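Local coordinates for Endoglucanase(Endo-1,4-beta-glucanase)protein (Pseudomonas stutzeri, PDB 6R2J) that probably hydrolyses beta-1,4-glycosidic bonds in cellulose as a family 5 endoglucanase, and is seen here with cellobiose bound, at residues 56-61 with 281-286; 142-147 with 250-255; 191-196 with 201-206. One frame throughout, in Å; residues are numbered along the deposited sequence. Where two conformers were deposited one is given.

Interaction 1 of 3, residues 56-61 with 281-286; sequences RFPFIW and AYWAGG
Arg56 and Pro58 of one strand meet Ala281 and Trp283 of another across the inside of a TIM barrel, the (beta/alpha)8 fold of family 5 glycosidases. The strands, 54-59 and 280-285, are not neighbours: strand 14-18 runs between them, so side chains alone make the contact. Near the backbone, the methyl of Ala281 faces the first methylene of the arginine, with Ala281 CB 4.1 Å from Arg56 CB. From there the arginine chain runs extended to NE, its CG anti to the backbone N (chi1 177°), and this carries the guanidinium into the barrel interior. The group ends beside the tryptophan, Arg56 NH1 lying 4.1 Å from Trp283 CZ3. Their planes are turned 64° apart, with the ring carbon near the plane of the guanidinium at its edge, so the two do not stack. Ion pairs to Asp140, Glu175 and Glu252, with a hydrogen bond to Asn143 OD1, hold the buried charge and probably fix its rotation. Trp283 sits where strand 280-285 turns a corner, just before a non-prolyl cis peptide bond to Ala284. With CG anti to the backbone N (chi1 -174°), the indole swings over towards Arg56 and Pro58. Ala284 CB lies against one face of that ring, offset toward the rim, and the nearest atoms of the side chain and of a bound Tris, probably from the crystallisation liquor, are about 3 Å apart. Pro58 instead meets the benzo edge near the ring plane, its CG 4.0 Å from Trp283 CZ3 and 4.2 Å from Trp283 CH2.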
loop_
_atom_site.group_PDB
_atom_site.type_symbol
_atom_site.label_atom_id
_atom_site.label_comp_id
_atom_site.label_asym_id
_atom_site.label_seq_id
_atom_site.Cartn_x
_atom_site.Cartn_y
_atom_site.Cartn_z
ATOM N N ARG A 56 -3.135 0.570 -4.959
ATOM C CA ARG A 56 -2.360 1.308 -3.975
ATOM C C ARG A 56 -1.402 2.210 -4.738
ATOM O O ARG A 56 -0.671 1.744 -5.621
ATOM C CB ARG A 56 -1.593 0.380 -3.026
ATOM C CG ARG A 56 -0.687 1.170 -2.017
ATOM C CD ARG A 56 -0.188 0.196 -1.003
ATOM N NE ARG A 56 0.660 0.685 0.086
ATOM C CZ ARG A 56 1.984 0.615 0.119
ATOM N NH1 ARG A 56 2.668 0.138 -0.915
ATOM N NH2 ARG A 56 2.623 0.996 1.213
ATOM N N PHE A 57 -1.413 3.496 -4.425
ATOM C CA PHE A 57 -0.636 4.448 -5.214
ATOM C C PHE A 57 0.351 5.236 -4.369
ATOM O O PHE A 57 -0.046 6.210 -3.701
ATOM C CB PHE A 57 -1.553 5.397 -5.977
ATOM C CG PHE A 57 -0.814 6.236 -6.967
ATOM C CD1 PHE A 57 -0.374 5.672 -8.154
ATOM C CD2 PHE A 57 -0.491 7.548 -6.694
ATOM C CE1 PHE A 57 0.339 6.409 -9.101
ATOM C CE2 PHE A 57 0.263 8.290 -7.627
ATOM C CZ PHE A 57 0.652 7.721 -8.833
ATOM N N PRO A 58 1.649 4.877 -4.392
ATOM C CA PRO A 58 2.653 5.657 -3.644
ATOM C C PRO A 58 2.928 7.047 -4.239
ATOM O O PRO A 58 2.992 7.240 -5.461
ATOM C CB PRO A 58 3.912 4.770 -3.682
ATOM C CG PRO A 58 3.414 3.376 -4.045
ATOM C CD PRO A 58 2.196 3.599 -4.915
ATOM N N PHE A 59 3.114 8.011 -3.337
ATOM C CA PHE A 59 3.603 9.346 -3.619
ATOM C C PHE A 59 4.496 9.700 -2.434
ATOM O O PHE A 59 4.518 8.996 -1.398
ATOM C CB PHE A 59 2.416 10.276 -3.847
ATOM C CG PHE A 59 1.687 10.603 -2.591
ATOM C CD1 PHE A 59 0.758 9.725 -2.076
ATOM C CD2 PHE A 59 2.005 11.757 -1.868
ATOM C CE1 PHE A 59 0.105 10.010 -0.887
ATOM C CE2 PHE A 59 1.387 12.048 -0.685
ATOM C CZ PHE A 59 0.414 11.190 -0.195
ATOM N N ILE A 60 5.258 10.790 -2.567
ATOM C CA ILE A 60 6.075 11.239 -1.446
ATOM C C ILE A 60 5.658 12.624 -0.966
ATOM O O ILE A 60 5.247 13.495 -1.741
ATOM C CB ILE A 60 7.602 11.114 -1.668
ATOM C CG1 ILE A 60 8.065 11.981 -2.842
ATOM C CG2 ILE A 60 7.981 9.602 -1.855
ATOM C CD1 ILE A 60 9.574 11.988 -3.012
ATOM N N TRP A 61 5.783 12.816 0.336
ATOM C CA TRP A 61 5.448 14.095 0.957
ATOM C C TRP A 61 6.261 15.244 0.344
ATOM O O TRP A 61 5.717 16.323 0.062
ATOM C CB TRP A 61 5.628 13.930 2.475
ATOM C CG TRP A 61 5.328 15.091 3.325
ATOM C CD1 TRP A 61 4.877 16.338 2.942
ATOM C CD2 TRP A 61 5.492 15.136 4.746
ATOM N NE1 TRP A 61 4.776 17.150 4.045
ATOM C CE2 TRP A 61 5.130 16.437 5.165
ATOM C CE3 TRP A 61 5.916 14.199 5.707
ATOM C CZ2 TRP A 61 5.169 16.820 6.494
ATOM C CZ3 TRP A 61 5.976 14.594 7.021
ATOM C CH2 TRP A 61 5.614 15.902 7.405
ATOM N N ALA A 281 -1.980 -5.993 -2.118
ATOM C CA ALA A 281 -1.579 -5.250 -3.305
ATOM C C ALA A 281 -0.220 -5.762 -3.751
ATOM O O ALA A 281 0.739 -5.775 -2.975
ATOM C CB ALA A 281 -1.565 -3.734 -3.045
ATOM N N TYR A 282 -0.178 -6.241 -4.992
ATOM C CA TYR A 282 1.045 -6.716 -5.603
ATOM C C TYR A 282 1.990 -5.559 -5.866
ATOM O O TYR A 282 1.563 -4.498 -6.301
ATOM C CB TYR A 282 0.709 -7.387 -6.946
ATOM C CG TYR A 282 1.925 -8.034 -7.545
ATOM C CD1 TYR A 282 2.260 -9.305 -7.193
ATOM C CD2 TYR A 282 2.763 -7.351 -8.405
ATOM C CE1 TYR A 282 3.352 -9.899 -7.690
ATOM C CE2 TYR A 282 3.880 -7.923 -8.874
ATOM C CZ TYR A 282 4.171 -9.211 -8.508
ATOM O OH TYR A 282 5.303 -9.828 -8.937
ATOM N N TRP A 283 3.294 -5.797 -5.676
ATOM C CA TRP A 283 4.347 -4.838 -6.008
ATOM C C TRP A 283 5.161 -5.335 -7.200
ATOM O O TRP A 283 5.960 -6.269 -7.041
ATOM C CB TRP A 283 5.281 -4.692 -4.809
ATOM C CG TRP A 283 6.307 -3.595 -5.081
ATOM C CD1 TRP A 283 7.545 -3.718 -5.688
ATOM C CD2 TRP A 283 6.148 -2.202 -4.786
ATOM N NE1 TRP A 283 8.143 -2.480 -5.787
ATOM C CE2 TRP A 283 7.308 -1.538 -5.243
ATOM C CE3 TRP A 283 5.131 -1.453 -4.191
ATOM C CZ2 TRP A 283 7.465 -0.158 -5.102
ATOM C CZ3 TRP A 283 5.308 -0.128 -4.030
ATOM C CH2 TRP A 283 6.445 0.520 -4.502
ATOM N N ALA A 284 5.012 -4.715 -8.382
ATOM C CA ALA A 284 4.167 -3.549 -8.633
ATOM C C ALA A 284 3.888 -3.532 -10.114
ATOM O O ALA A 284 4.638 -4.156 -10.850
ATOM C CB ALA A 284 4.882 -2.271 -8.242
ATOM N N GLY A 285 2.867 -2.773 -10.549
ATOM C CA GLY A 285 2.643 -2.479 -11.963
ATOM C C GLY A 285 2.787 -1.001 -12.304
ATOM O O GLY A 285 3.194 -0.200 -11.450
ATOM N N GLY A 286 2.460 -0.613 -13.533
ATOM C CA GLY A 286 2.501 0.791 -13.896
ATOM C C GLY A 286 3.669 1.179 -14.783
ATOM O O GLY A 286 4.447 0.315 -15.223
#

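Interaction 2 of 3, residues 142-147 with 250-255; sequences MNEPHS and LGEYGI. With BGC (beta-D-glucopyranose), chain E; TRS (2-amino-2-hydroxymethyl-propane-1,3-diol), chain G.
Glu144 and Glu252 bring their carboxylates together, Glu144 OE2 lying 3.6 Å from Glu252 OE1, and a Tris molecule, probably from the crystallisation liquor, bridges them. Its amine N is hydrogen-bonded to Glu144 OE2 at 2.7 Å and to Glu252 OE1 at 2.8 Å. The Tris hydroxyl O1 donates to Glu252 OE2 at 2.6 Å and accepts from Asn143 ND2 at 3.0 Å. Both glutamate chains are extended beyond CG, which sends their ends into the pocket. Asn143 OD1 and Glu252 OE2, both acceptors, come within 3.3 Å with amide and carboxylate planes only 17° apart; the Arg56 guanidinium, shared by both oxygens, lets them lie close. His206 ND1 lies beside Glu144 OE2, probably hydrogen-bonded, though the spacing is doubtfully short; Tyr208 OH holds Glu252 OE1. With an alanine here instead of Glu144, the Tris amine would probably keep only Glu252 of the two carboxylates. Glu144, of the glycan pocket, follows the fourth strand in an Asn-Glu-Pro sequence and Glu252 lies on the seventh, consistent with the acid/base and nucleophile positions of family 5 glycosidases. Glu144's loop leads to helix 152-166, whereas strand 248-252 lies beside strand 201-206, its chain continuing against helix 260-276.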
loop_
_atom_site.group_PDB
_atom_site.type_symbol
_atom_site.label_atom_id
_atom_site.label_comp_id
_atom_site.label_asym_id
_atom_site.label_seq_id
_atom_site.Cartn_x
_atom_site.Cartn_y
_atom_site.Cartn_z
ATOM N N MET A 142 1.493 6.301 5.963
ATOM C CA MET A 142 2.947 6.188 5.904
ATOM C C MET A 142 3.349 4.790 5.466
ATOM O O MET A 142 2.927 3.819 6.077
ATOM C CB MET A 142 3.578 6.463 7.278
ATOM C CG MET A 142 5.102 6.480 7.318
ATOM S SD MET A 142 5.773 7.680 6.159
ATOM C CE MET A 142 4.926 9.176 6.644
ATOM N N ASN A 143 4.243 4.716 4.492
ATOM C CA ASN A 143 4.875 3.474 4.072
ATOM C C ASN A 143 6.101 3.127 4.930
ATOM O O ASN A 143 7.016 3.945 5.129
ATOM C CB ASN A 143 5.264 3.585 2.586
ATOM C CG ASN A 143 5.980 2.337 2.045
ATOM O OD1 ASN A 143 5.337 1.330 1.813
ATOM N ND2 ASN A 143 7.307 2.412 1.848
ATOM N N GLU A 144 6.102 1.898 5.433
ATOM C CA GLU A 144 7.281 1.263 6.020
ATOM C C GLU A 144 8.083 2.135 7.005
ATOM O O GLU A 144 9.283 2.353 6.804
ATOM C CB GLU A 144 8.169 0.652 4.959
ATOM C CG GLU A 144 7.457 -0.511 4.215
ATOM C CD GLU A 144 8.331 -1.266 3.201
ATOM O OE1 GLU A 144 9.514 -0.913 2.997
ATOM O OE2 GLU A 144 7.784 -2.214 2.575
ATOM N N PRO A 145 7.469 2.565 8.098
ATOM C CA PRO A 145 8.259 3.152 9.188
ATOM C C PRO A 145 9.374 2.218 9.611
ATOM O O PRO A 145 9.181 1.012 9.740
ATOM C CB PRO A 145 7.253 3.348 10.324
ATOM C CG PRO A 145 5.953 2.868 9.830
ATOM C CD PRO A 145 6.026 2.480 8.384
ATOM N N HIS A 146 10.550 2.784 9.852
ATOM C CA HIS A 146 11.626 1.971 10.379
ATOM C C HIS A 146 12.589 2.858 11.131
ATOM O O HIS A 146 12.754 4.031 10.791
ATOM C CB HIS A 146 12.385 1.251 9.264
ATOM C CG HIS A 146 13.125 2.171 8.339
ATOM N ND1 HIS A 146 14.482 2.391 8.418
ATOM C CD2 HIS A 146 12.695 2.911 7.293
ATOM C CE1 HIS A 146 14.855 3.215 7.452
ATOM N NE2 HIS A 146 13.787 3.547 6.758
ATOM N N SER A 147 13.198 2.275 12.167
ATOM C CA SER A 147 14.192 2.968 12.980
ATOM C C SER A 147 13.711 4.360 13.354
ATOM O O SER A 147 14.407 5.354 13.150
ATOM C CB SER A 147 15.553 3.030 12.278
ATOM O OG SER A 147 16.010 1.733 11.890
ATOM N N LEU A 250 -2.549 -6.637 3.242
ATOM C CA LEU A 250 -1.160 -6.928 2.881
ATOM C C LEU A 250 -0.758 -6.031 1.708
ATOM O O LEU A 250 -0.871 -6.400 0.533
ATOM C CB LEU A 250 -0.996 -8.398 2.541
ATOM C CG LEU A 250 0.461 -8.831 2.601
ATOM C CD1 LEU A 250 1.012 -8.960 4.069
ATOM C CD2 LEU A 250 0.615 -10.129 1.822
ATOM N N GLY A 251 -0.271 -4.837 2.046
ATOM C CA GLY A 251 -0.098 -3.769 1.069
ATOM C C GLY A 251 1.011 -3.961 0.065
ATOM O O GLY A 251 1.069 -3.231 -0.933
ATOM N N GLU A 252 1.931 -4.862 0.340
ATOM C CA GLU A 252 2.926 -5.198 -0.659
ATOM C C GLU A 252 3.389 -6.633 -0.502
ATOM O O GLU A 252 3.519 -7.139 0.608
ATOM C CB GLU A 252 4.206 -4.400 -0.521
ATOM C CG GLU A 252 4.072 -2.937 -0.809
ATOM C CD GLU A 252 5.387 -2.228 -0.680
ATOM O OE1 GLU A 252 6.444 -2.928 -0.694
ATOM O OE2 GLU A 252 5.350 -0.984 -0.528
ATOM N N TYR A 253 3.712 -7.240 -1.640
ATOM C CA TYR A 253 4.201 -8.600 -1.797
ATOM C C TYR A 253 4.480 -8.667 -3.295
ATOM O O TYR A 253 3.780 -8.015 -4.075
ATOM C CB TYR A 253 3.168 -9.637 -1.364
ATOM C CG TYR A 253 2.119 -9.919 -2.389
ATOM C CD1 TYR A 253 0.978 -9.125 -2.467
ATOM C CD2 TYR A 253 2.260 -10.981 -3.272
ATOM C CE1 TYR A 253 0.029 -9.376 -3.367
ATOM C CE2 TYR A 253 1.296 -11.233 -4.206
ATOM C CZ TYR A 253 0.194 -10.430 -4.267
ATOM O OH TYR A 253 -0.762 -10.710 -5.227
ATOM N N GLY A 254 5.497 -9.419 -3.725
ATOM C CA GLY A 254 5.812 -9.532 -5.141
ATOM C C GLY A 254 6.849 -10.609 -5.330
ATOM O O GLY A 254 7.501 -11.035 -4.375
ATOM N N ILE A 255 6.980 -11.056 -6.577
ATOM C CA ILE A 255 7.914 -12.137 -6.865
ATOM C C ILE A 255 8.621 -11.856 -8.179
ATOM O O ILE A 255 8.072 -11.241 -9.097
ATOM C CB ILE A 255 7.227 -13.534 -6.949
ATOM C CG1 ILE A 255 6.193 -13.587 -8.075
ATOM C CG2 ILE A 255 6.569 -13.943 -5.659
ATOM C CD1 ILE A 255 5.509 -14.954 -8.249
HETATM C C2 BGC E . 10.991 -5.937 6.044
HETATM C C3 BGC E . 9.499 -5.842 6.070
HETATM C C4 BGC E . 9.164 -5.144 4.792
HETATM C C5 BGC E . 10.049 -5.395 3.612
HETATM C C6 BGC E . 9.393 -4.609 2.518
HETATM C C1 BGC E . 11.903 -6.010 4.792
HETATM O O2 BGC E . 11.332 -6.878 7.141
HETATM O O3 BGC E . 9.008 -5.100 7.192
HETATM O O4 BGC E . 7.805 -5.510 4.736
HETATM O O5 BGC E . 11.421 -4.877 3.961
HETATM O O6 BGC E . 10.391 -4.395 1.485
HETATM C C TRS G . 9.227 -1.328 -1.075
HETATM C C1 TRS G . 8.235 -0.152 -1.048
HETATM C C2 TRS G . 8.996 -2.235 -2.300
HETATM C C3 TRS G . 10.680 -0.795 -1.068
HETATM N N TRS G . 8.951 -2.147 0.127
HETATM O O1 TRS G . 7.643 -0.060 0.222
HETATM O O2 TRS G . 9.730 -3.450 -2.190
HETATM O O3 TRS G . 10.871 0.076 0.034
#

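Interaction 3 of 3, residues 191-196 with 201-206; sequences NFLIND and LIYEAH. With BGC (beta-D-glucopyranose), chain E.
Tyr203 OH is gripped by the loop before its strand: Ile194 N donates to it at 3.2 Å along a nearly straight path (169°). A water lies 3.0 Å from Tyr203 OH and donates to Ile194 O at 2.7 Å, so both backbone polar atoms of Ile194 are tied to one phenol. The tyrosine CG is anti to its carbonyl carbon (chi1 -69°), which points the ring at the loop, and Ile194 N arrives at the ring's edge near its plane. Phe192 CE2 lies 4.0 Å from Tyr203 CE2, likewise at the tyrosine's edge; the ring planes stand 78° apart. Trp240 meets Tyr203 edge-to-face. Strand 201-206 is the sixth of the TIM barrel, and the loop 191-196 leads into its N-terminal end, with Ile194 also packed on helix 152-166. At the start of the strand one methyl serves two residues: Leu201 CD1 is 4.1 Å from Ile194 CB and 3.5 Å from Asp196 CB. The carboxylate of Asp196 pairs with Arg164 and accepts from the backbone N of Ala198 and Arg200. At the strand's other end, in the glycan pocket, His206 NE2 donates to Glu204 OE2 at 3.0 Å, Glu204 OE2 lying in the imidazole plane but being met from above its own carboxylate plane.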
loop_
_atom_site.group_PDB
_atom_site.type_symbol
_atom_site.label_atom_id
_atom_site.label_comp_id
_atom_site.label_asym_id
_atom_site.label_seq_id
_atom_site.Cartn_x
_atom_site.Cartn_y
_atom_site.Cartn_z
ATOM N N ASN A 191 1.706 -4.129 21.172
ATOM C CA ASN A 191 0.689 -3.267 21.761
ATOM C C ASN A 191 0.455 -2.003 20.946
ATOM O O ASN A 191 0.422 -0.907 21.505
ATOM C CB ASN A 191 1.130 -2.816 23.142
ATOM C CG ASN A 191 1.490 -3.970 24.033
ATOM O OD1 ASN A 191 2.649 -4.419 24.069
ATOM N ND2 ASN A 191 0.494 -4.469 24.767
ATOM N N PHE A 192 0.333 -2.142 19.634
ATOM C CA PHE A 192 0.156 -1.022 18.728
ATOM C C PHE A 192 -1.347 -0.822 18.520
ATOM O O PHE A 192 -2.084 -1.779 18.236
ATOM C CB PHE A 192 0.944 -1.312 17.429
ATOM C CG PHE A 192 0.921 -0.189 16.419
ATOM C CD1 PHE A 192 1.128 1.131 16.809
ATOM C CD2 PHE A 192 0.665 -0.462 15.081
ATOM C CE1 PHE A 192 1.069 2.166 15.884
ATOM C CE2 PHE A 192 0.571 0.561 14.145
ATOM C CZ PHE A 192 0.788 1.888 14.540
ATOM N N LEU A 193 -1.806 0.422 18.707
ATOM C CA LEU A 193 -3.235 0.710 18.603
ATOM C C LEU A 193 -3.450 2.193 18.385
ATOM O O LEU A 193 -3.160 2.998 19.271
ATOM C CB LEU A 193 -3.969 0.284 19.876
ATOM C CG LEU A 193 -5.498 0.178 19.760
ATOM C CD1 LEU A 193 -6.100 -0.467 21.035
ATOM C CD2 LEU A 193 -6.156 1.527 19.540
ATOM N N ILE A 194 -4.017 2.530 17.260
ATOM C CA ILE A 194 -4.394 3.894 16.921
ATOM C C ILE A 194 -5.891 4.069 17.142
ATOM O O ILE A 194 -6.696 3.180 16.837
ATOM C CB ILE A 194 -3.996 4.210 15.461
ATOM C CG1 ILE A 194 -2.521 3.861 15.236
ATOM C CG2 ILE A 194 -4.272 5.664 15.111
ATOM C CD1 ILE A 194 -1.568 4.744 16.043
ATOM N N ASN A 195 -6.273 5.227 17.644
ATOM C CA ASN A 195 -7.663 5.493 17.965
ATOM C C ASN A 195 -8.369 6.121 16.768
ATOM O O ASN A 195 -7.910 7.144 16.234
ATOM C CB ASN A 195 -7.723 6.440 19.152
ATOM C CG ASN A 195 -7.130 5.843 20.399
ATOM O OD1 ASN A 195 -7.471 4.736 20.790
ATOM N ND2 ASN A 195 -6.210 6.580 21.032
ATOM N N ASP A 196 -9.464 5.491 16.351
ATOM C CA ASP A 196 -10.307 5.992 15.269
ATOM C C ASP A 196 -11.759 5.788 15.669
ATOM O O ASP A 196 -12.297 4.675 15.549
ATOM C CB ASP A 196 -10.034 5.347 13.916
ATOM C CG ASP A 196 -10.904 5.947 12.805
ATOM O OD1 ASP A 196 -11.478 7.036 12.976
ATOM O OD2 ASP A 196 -11.011 5.338 11.733
ATOM N N LEU A 201 -10.464 2.180 10.174
ATOM C CA LEU A 201 -9.020 1.991 10.180
ATOM C C LEU A 201 -8.717 0.538 9.847
ATOM O O LEU A 201 -9.430 -0.372 10.302
ATOM C CB LEU A 201 -8.482 2.276 11.578
ATOM C CG LEU A 201 -7.030 2.645 11.854
ATOM C CD1 LEU A 201 -7.057 3.781 12.822
ATOM C CD2 LEU A 201 -6.381 1.388 12.374
ATOM N N ILE A 202 -7.647 0.332 9.074
ATOM C CA ILE A 202 -7.163 -1.001 8.722
ATOM C C ILE A 202 -5.649 -1.004 8.899
ATOM O O ILE A 202 -4.967 -0.032 8.566
ATOM C CB ILE A 202 -7.590 -1.418 7.294
ATOM C CG1 ILE A 202 -9.126 -1.404 7.233
ATOM C CG2 ILE A 202 -7.001 -2.752 6.935
ATOM C CD1 ILE A 202 -9.704 -1.342 5.793
ATOM N N TYR A 203 -5.132 -2.112 9.419
ATOM C CA TYR A 203 -3.703 -2.285 9.655
ATOM C C TYR A 203 -3.099 -3.014 8.478
ATOM O O TYR A 203 -3.748 -3.833 7.831
ATOM C CB TYR A 203 -3.438 -3.032 10.946
ATOM C CG TYR A 203 -3.825 -2.183 12.118
ATOM C CD1 TYR A 203 -5.130 -2.201 12.595
ATOM C CD2 TYR A 203 -2.904 -1.312 12.713
ATOM C CE1 TYR A 203 -5.505 -1.418 13.660
ATOM C CE2 TYR A 203 -3.264 -0.534 13.806
ATOM C CZ TYR A 203 -4.570 -0.590 14.274
ATOM O OH TYR A 203 -4.968 0.169 15.359
ATOM N N GLU A 204 -1.870 -2.665 8.164
ATOM C CA GLU A 204 -1.304 -3.030 6.879
ATOM C C GLU A 204 0.147 -3.396 7.098
ATOM O O GLU A 204 0.910 -2.598 7.654
ATOM C CB GLU A 204 -1.314 -1.873 5.880
ATOM C CG GLU A 204 -0.339 -2.133 4.730
ATOM C CD GLU A 204 -0.302 -0.981 3.719
ATOM O OE1 GLU A 204 -1.018 0.044 3.906
ATOM O OE2 GLU A 204 0.463 -1.100 2.746
ATOM N N ALA A 205 0.521 -4.572 6.596
ATOM C CA ALA A 205 1.878 -5.092 6.632
ATOM C C ALA A 205 2.301 -5.451 5.214
ATOM O O ALA A 205 1.467 -5.590 4.304
ATOM C CB ALA A 205 1.997 -6.362 7.490
ATOM N N HIS A 206 3.620 -5.646 5.072
ATOM C CA HIS A 206 4.294 -6.022 3.839
ATOM C C HIS A 206 4.962 -7.361 4.054
ATOM O O HIS A 206 5.296 -7.727 5.181
ATOM C CB HIS A 206 5.326 -4.964 3.451
ATOM C CG HIS A 206 4.693 -3.649 3.127
ATOM N ND1 HIS A 206 5.406 -2.501 2.882
ATOM C CD2 HIS A 206 3.387 -3.300 3.027
ATOM C CE1 HIS A 206 4.570 -1.503 2.653
ATOM N NE2 HIS A 206 3.340 -1.971 2.694
HETATM C C2 BGC E . 10.991 -5.937 6.044
HETATM C C3 BGC E . 9.499 -5.842 6.070
HETATM C C4 BGC E . 9.164 -5.144 4.792
HETATM C C5 BGC E . 10.049 -5.395 3.612
HETATM C C6 BGC E . 9.393 -4.609 2.518
HETATM C C1 BGC E . 11.903 -6.010 4.792
HETATM O O2 BGC E . 11.332 -6.878 7.141
HETATM O O3 BGC E . 9.008 -5.100 7.192
HETATM O O4 BGC E . 7.805 -5.510 4.736
HETATM O O5 BGC E . 11.421 -4.877 3.961
HETATM O O6 BGC E . 10.391 -4.395 1.485
HETATM O O HOH W 1 -7.813 0.834 15.960
#

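In the fold
From the N terminus, the second barrel strand, 54-59, opens the widest loop, which interaction 1 closes at the eighth strand, 280-285. Within it the loop after the fourth strand, 136-140, begins interaction 2, closed at the seventh strand, 248-252. Interaction 3 lies within that span and is the most local, with four residues separating loop 191-196 from the sixth strand. The three thus nest without crossing. Interactions 1 and 2 also meet through the backbone, where Trp283 N is probably hydrogen-bonded to Tyr253 O. Interaction 3 joins the loop 191-196 to the N-terminal half of the sixth strand, while Ala205 O and Gly251 N join the sixth and seventh strands.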